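TRAP dicarboxylate transporter, DctP subunit (Sulfurospirillum deleyianum, PDB 4OVS) probably serves as the periplasmic solute-binding subunit of a TRAP transporter, binding succinate and delivering it for uptake. Local coordinates at residues Q102-P107 / Q126-K131; F108-K113 / Y117-G122. One frame throughout, in Å; residues are numbered along the deposited sequence.

Contact 1: residues Q102-P107 / Q126-K131; sequences QLFDLP and QILKDK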
loop_
_atom_site.group_PDB
_atom_site.type_symbol
_atom_site.label_atom_id
_atom_site.label_comp_id
_atom_site.label_asym_id
_atom_site.label_seq_id
_atom_site.Cartn_x
_atom_site.Cartn_y
_atom_site.Cartn_z
ATOM N N GLN A 102 -10.480 6.564 0.898
ATOM C CA GLN A 102 -10.050 6.930 -0.456
ATOM C C GLN A 102 -9.330 8.266 -0.489
ATOM O O GLN A 102 -8.673 8.607 -1.479
ATOM C CB GLN A 102 -11.227 6.955 -1.423
ATOM C CG GLN A 102 -11.729 5.608 -1.738
ATOM C CD GLN A 102 -12.901 5.660 -2.673
ATOM O OE1 GLN A 102 -12.786 5.319 -3.854
ATOM N NE2 GLN A 102 -14.052 6.088 -2.154
ATOM N N LEU A 103 -9.460 9.043 0.576
ATOM C CA LEU A 103 -8.705 10.280 0.699
ATOM C C LEU A 103 -7.200 10.086 0.383
ATOM O O LEU A 103 -6.624 10.842 -0.359
ATOM C CB LEU A 103 -8.867 10.831 2.108
ATOM C CG LEU A 103 -8.005 12.001 2.559
ATOM C CD1 LEU A 103 -8.373 13.301 1.865
ATOM C CD2 LEU A 103 -8.212 12.113 4.039
ATOM N N PHE A 104 -6.598 9.058 0.942
ATOM C CA PHE A 104 -5.164 8.830 0.825
ATOM C C PHE A 104 -4.735 8.266 -0.571
ATOM O O PHE A 104 -3.552 8.211 -0.892
ATOM C CB PHE A 104 -4.730 7.846 1.906
ATOM C CG PHE A 104 -4.986 8.306 3.319
ATOM C CD1 PHE A 104 -5.133 9.648 3.630
ATOM C CD2 PHE A 104 -5.046 7.380 4.356
ATOM C CE1 PHE A 104 -5.339 10.067 4.936
ATOM C CE2 PHE A 104 -5.263 7.799 5.684
ATOM C CZ PHE A 104 -5.398 9.133 5.966
ATOM N N ASP A 105 -5.702 7.862 -1.386
ATOM C CA ASP A 105 -5.465 7.431 -2.767
ATOM C C ASP A 105 -5.523 8.565 -3.785
ATOM O O ASP A 105 -5.145 8.385 -4.930
ATOM C CB ASP A 105 -6.542 6.444 -3.210
ATOM C CG ASP A 105 -6.269 5.053 -2.781
ATOM O OD1 ASP A 105 -5.156 4.786 -2.267
ATOM O OD2 ASP A 105 -7.185 4.223 -2.962
ATOM N N LEU A 106 -6.043 9.724 -3.401
ATOM C CA LEU A 106 -6.218 10.796 -4.382
ATOM C C LEU A 106 -4.888 11.171 -5.010
ATOM O O LEU A 106 -3.880 11.269 -4.330
ATOM C CB LEU A 106 -6.835 12.017 -3.734
ATOM C CG LEU A 106 -8.291 11.873 -3.313
ATOM C CD1 LEU A 106 -8.670 13.026 -2.364
ATOM C CD2 LEU A 106 -9.202 11.824 -4.560
ATOM N N PRO A 107 -4.872 11.353 -6.324
ATOM C CA PRO A 107 -3.588 11.635 -6.975
ATOM C C PRO A 107 -2.981 12.979 -6.565
ATOM O O PRO A 107 -3.644 13.993 -6.582
ATOM C CB PRO A 107 -3.923 11.588 -8.464
ATOM C CG PRO A 107 -5.410 11.633 -8.560
ATOM C CD PRO A 107 -5.940 11.057 -7.281
ATOM N N GLN A 126 -6.261 10.081 12.665
ATOM C CA GLN A 126 -7.043 9.508 13.772
ATOM C C GLN A 126 -8.510 9.343 13.398
ATOM O O GLN A 126 -9.139 8.361 13.773
ATOM C CB GLN A 126 -6.923 10.358 15.034
ATOM C CG GLN A 126 -7.585 9.729 16.245
ATOM C CD GLN A 126 -6.897 8.451 16.674
ATOM O OE1 GLN A 126 -5.700 8.435 16.963
ATOM N NE2 GLN A 126 -7.643 7.358 16.671
ATOM N N ILE A 127 -9.041 10.294 12.640
ATOM C CA ILE A 127 -10.424 10.215 12.188
ATOM C C ILE A 127 -10.637 8.949 11.372
ATOM O O ILE A 127 -11.639 8.264 11.544
ATOM C CB ILE A 127 -10.796 11.416 11.346
ATOM C CG1 ILE A 127 -11.165 12.596 12.243
ATOM C CG2 ILE A 127 -11.984 11.083 10.440
ATOM C CD1 ILE A 127 -11.049 13.958 11.542
ATOM N N LEU A 128 -9.703 8.625 10.475
ATOM C CA LEU A 128 -9.869 7.414 9.645
ATOM C C LEU A 128 -9.636 6.116 10.441
ATOM O O LEU A 128 -10.332 5.141 10.235
ATOM C CB LEU A 128 -9.000 7.478 8.404
ATOM C CG LEU A 128 -9.606 8.591 7.553
ATOM C CD1 LEU A 128 -8.553 9.295 6.802
ATOM C CD2 LEU A 128 -10.660 8.078 6.623
ATOM N N LYS A 129 -8.685 6.104 11.363
ATOM C CA LYS A 129 -8.566 4.958 12.269
ATOM C C LYS A 129 -9.909 4.705 12.971
ATOM O O LYS A 129 -10.371 3.579 13.106
ATOM C CB LYS A 129 -7.508 5.214 13.360
ATOM C CG LYS A 129 -6.073 5.235 12.912
ATOM C CD LYS A 129 -5.148 5.189 14.105
ATOM C CE LYS A 129 -3.722 5.316 13.677
ATOM N NZ LYS A 129 -2.745 5.194 14.813
ATOM N N ASP A 130 -10.511 5.775 13.466
ATOM C CA ASP A 130 -11.705 5.621 14.287
ATOM C C ASP A 130 -12.835 4.987 13.477
ATOM O O ASP A 130 -13.628 4.190 13.988
ATOM C CB ASP A 130 -12.137 6.966 14.884
ATOM C CG ASP A 130 -11.217 7.432 16.013
ATOM O OD1 ASP A 130 -10.308 6.674 16.449
ATOM O OD2 ASP A 130 -11.427 8.570 16.496
ATOM N N LYS A 131 -12.890 5.328 12.205
ATOM C CA LYS A 131 -13.897 4.765 11.303
ATOM C C LYS A 131 -13.707 3.265 11.085
ATOM O O LYS A 131 -14.661 2.513 11.001
ATOM C CB LYS A 131 -13.863 5.500 9.961
ATOM C CG LYS A 131 -14.284 6.964 10.091
ATOM C CD LYS A 131 -14.426 7.656 8.739
ATOM C CE LYS A 131 -14.877 9.091 8.894
ATOM N NZ LYS A 131 -16.347 9.160 8.937
#
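Leu103, Phe104 and Leu128 form a small, buried, wholly apolar contact between the loop that follows strand 86-87 and helix 123-134. All three CB atoms point toward the opposite segment. The backbones stay well apart, with Leu103 CA 9.5 Å from Leu128 CA, so the side chains alone bridge the distance.

CD1 of Leu128 does the touching from the helix. It meets the far end of the Phe104 ring, 3.3 Å from Phe104 CZ. It also lies 3.8 Å from both CE1 and CE2 of Phe104, so the methyl sits evenly about CZ. Its approach to the ring is oblique. The Phe104 and Leu128 side chains reach toward each other from opposite directions. Leu103 crosses Leu128 at about a right angle and brings its CD2 to 4.0 Å from Leu128 CD1. With chi1 at 171°, the Leu103 branch extends away from its backbone N and carries CD2 to that methyl.

Tyr142 of strand 137-152 packs against both Phe104 and Leu128, and Phe91 meets Phe104 edge-to-face. Leu103 also leans on Leu324 and Val328 of helix 317-330.

No hydrogen bond crosses between the segments. Their attachment therefore rests on van der Waals contact and the exclusion of water.

Contact 2: residues F108-K113 / Y117-G122; sequences FIFRDK and YKVLDG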
loop_
_atom_site.group_PDB
_atom_site.type_symbol
_atom_site.label_atom_id
_atom_site.label_comp_id
_atom_site.label_asym_id
_atom_site.label_seq_id
_atom_site.Cartn_x
_atom_site.Cartn_y
_atom_site.Cartn_z
ATOM N N PHE A 108 -1.718 12.945 -6.151
ATOM C CA PHE A 108 -0.982 14.135 -5.750
ATOM C C PHE A 108 -1.472 14.811 -4.472
ATOM O O PHE A 108 -1.127 15.956 -4.232
ATOM C CB PHE A 108 -0.944 15.161 -6.872
ATOM C CG PHE A 108 -0.181 14.690 -8.071
ATOM C CD1 PHE A 108 1.195 14.779 -8.106
ATOM C CD2 PHE A 108 -0.837 14.123 -9.142
ATOM C CE1 PHE A 108 1.921 14.324 -9.199
ATOM C CE2 PHE A 108 -0.114 13.666 -10.259
ATOM C CZ PHE A 108 1.266 13.768 -10.282
ATOM N N ILE A 109 -2.212 14.099 -3.630
ATOM C CA ILE A 109 -2.704 14.694 -2.384
ATOM C C ILE A 109 -1.556 14.951 -1.374
ATOM O O ILE A 109 -1.554 15.941 -0.644
ATOM C CB ILE A 109 -3.862 13.846 -1.756
ATOM C CG1 ILE A 109 -4.489 14.577 -0.560
ATOM C CG2 ILE A 109 -3.382 12.509 -1.282
ATOM C CD1 ILE A 109 -5.772 15.282 -0.859
ATOM N N PHE A 110 -0.557 14.077 -1.351
ATOM C CA PHE A 110 0.566 14.228 -0.414
ATOM C C PHE A 110 1.780 14.838 -1.140
ATOM O O PHE A 110 2.219 14.287 -2.161
ATOM C CB PHE A 110 0.975 12.879 0.208
ATOM C CG PHE A 110 -0.075 12.250 1.113
ATOM C CD1 PHE A 110 -0.405 12.824 2.343
ATOM C CD2 PHE A 110 -0.728 11.105 0.747
ATOM C CE1 PHE A 110 -1.379 12.248 3.175
ATOM C CE2 PHE A 110 -1.705 10.533 1.562
ATOM C CZ PHE A 110 -2.036 11.117 2.784
ATOM N N ARG A 111 2.332 15.935 -0.605
ATOM C CA ARG A 111 3.426 16.678 -1.230
ATOM C C ARG A 111 4.740 15.977 -1.065
ATOM O O ARG A 111 5.628 16.142 -1.890
ATOM C CB ARG A 111 3.603 18.041 -0.579
ATOM C CG ARG A 111 2.428 18.933 -0.639
ATOM C CD ARG A 111 2.798 20.322 -0.189
ATOM N NE ARG A 111 3.245 20.391 1.201
ATOM C CZ ARG A 111 2.434 20.360 2.261
ATOM N NH1 ARG A 111 1.118 20.221 2.118
ATOM N NH2 ARG A 111 2.941 20.457 3.484
ATOM N N ASP A 112 4.887 15.231 0.023
ATOM C CA ASP A 112 6.151 14.594 0.347
ATOM C C ASP A 112 5.942 13.830 1.634
ATOM O O ASP A 112 4.809 13.768 2.120
ATOM C CB ASP A 112 7.300 15.603 0.427
ATOM C CG ASP A 112 6.987 16.800 1.295
ATOM O OD1 ASP A 112 6.160 16.697 2.224
ATOM O OD2 ASP A 112 7.586 17.868 1.073
ATOM N N LYS A 113 6.989 13.215 2.177
ATOM C CA LYS A 113 6.828 12.364 3.341
ATOM C C LYS A 113 6.591 13.174 4.593
ATOM O O LYS A 113 5.951 12.708 5.541
ATOM C CB LYS A 113 8.064 11.486 3.556
ATOM C CG LYS A 113 8.262 10.405 2.504
ATOM C CD LYS A 113 7.312 9.246 2.697
ATOM C CE LYS A 113 7.508 8.161 1.633
ATOM N NZ LYS A 113 8.525 7.109 1.966
ATOM N N TYR A 117 3.378 12.175 7.012
ATOM C CA TYR A 117 3.431 11.758 8.399
ATOM C C TYR A 117 2.674 12.742 9.338
ATOM O O TYR A 117 2.085 12.322 10.333
ATOM C CB TYR A 117 4.875 11.570 8.830
ATOM C CG TYR A 117 5.448 10.248 8.386
ATOM C CD1 TYR A 117 4.864 9.055 8.782
ATOM C CD2 TYR A 117 6.568 10.186 7.561
ATOM C CE1 TYR A 117 5.381 7.838 8.380
ATOM C CE2 TYR A 117 7.088 8.963 7.160
ATOM C CZ TYR A 117 6.506 7.816 7.575
ATOM O OH TYR A 117 7.009 6.608 7.164
ATOM N N LYS A 118 2.674 14.034 8.995
ATOM C CA LYS A 118 1.894 15.008 9.738
ATOM C C LYS A 118 0.408 14.705 9.616
ATOM O O LYS A 118 -0.357 14.968 10.534
ATOM C CB LYS A 118 2.173 16.430 9.249
ATOM C CG LYS A 118 3.507 17.026 9.751
ATOM C CD LYS A 118 3.677 18.472 9.301
ATOM C CE LYS A 118 5.135 18.968 9.474
ATOM N NZ LYS A 118 5.425 20.297 8.837
ATOM N N VAL A 119 -0.016 14.180 8.480
ATOM C CA VAL A 119 -1.404 13.781 8.335
ATOM C C VAL A 119 -1.698 12.483 9.083
ATOM O O VAL A 119 -2.616 12.426 9.926
ATOM C CB VAL A 119 -1.792 13.675 6.864
ATOM C CG1 VAL A 119 -3.164 13.040 6.711
ATOM C CG2 VAL A 119 -1.784 15.030 6.261
ATOM N N LEU A 120 -0.900 11.467 8.816
ATOM C CA LEU A 120 -1.125 10.140 9.386
ATOM C C LEU A 120 -1.029 10.128 10.899
ATOM O O LEU A 120 -1.850 9.497 11.544
ATOM C CB LEU A 120 -0.160 9.099 8.810
ATOM C CG LEU A 120 -0.283 8.791 7.317
ATOM C CD1 LEU A 120 0.646 7.633 6.882
ATOM C CD2 LEU A 120 -1.718 8.513 6.922
ATOM N N ASP A 121 -0.046 10.808 11.489
ATOM C CA ASP A 121 0.044 10.776 12.938
ATOM C C ASP A 121 -0.657 11.979 13.593
ATOM O O ASP A 121 -0.357 12.315 14.726
ATOM C CB ASP A 121 1.496 10.710 13.417
ATOM C CG ASP A 121 2.236 9.481 12.910
ATOM O OD1 ASP A 121 1.626 8.401 12.798
ATOM O OD2 ASP A 121 3.445 9.613 12.606
ATOM N N GLY A 122 -1.590 12.603 12.880
ATOM C CA GLY A 122 -2.284 13.776 13.358
ATOM C C GLY A 122 -3.783 13.565 13.288
ATOM O O GLY A 122 -4.268 12.428 13.277
#
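Lys113 and Tyr117 have the most surface buried here, followed by Phe110. Lys113 and Tyr117 stand one turn apart at the start of helix 113-120. Tyr117 N donates to Lys113 O at 3.0 Å, an i to i+4 bond in the first turns of the helix that is nearly straight at the hydrogen (170°). The same carbonyl oxygen lies 3.3 Å from Tyr117 CD2, obliquely placed against the ring. Tyr117 has its CG anti to its own carbonyl carbon (chi1 -80°), which keeps the ring root close to that oxygen. The ammonium of Lys113 forms a salt bridge with Asp144 of strand 137-152, and the Tyr117 side chain touches Asp144 as well.

Phe110 makes the apolar half of the contact. Its ring presents an edge to Val119, with CE1 4.0 Å from Val119 CB and the CB close to the ring plane. Val119 CG1 is equally near Phe110 CE1, at 4.0 Å. This is how the incoming loop lies against helix 113-120. Phe147 packs on Phe110 from strand 137-152.

Just before the helix, Asp112 OD1 accepts a hydrogen bond from His115 N. This is a side-chain N-cap, a standard motif at the start of a helix.

Contact 1 is core throughout, while contact 2 runs from a buried Phe110-Val119 pair to the partly exposed Lys113 and Tyr117. Residues 102-107 and 108-113 run consecutively through one loop into the first residue of helix 113-120, and helices 113-120 and 123-134 follow each other in the chain. The loop thus packs on both helices in turn. The chemistry changes with depth: contact 1 is purely apolar, whereas contact 2 adds a helical backbone bond at its more open end. Phe104 joins the two, since its CD1 lies 3.5 Å from Phe110 CZ and its CE2 3.8 Å from Leu120 CD2. Strand 137-152 lies against both contacts. Neither contact includes a succinate-binding residue.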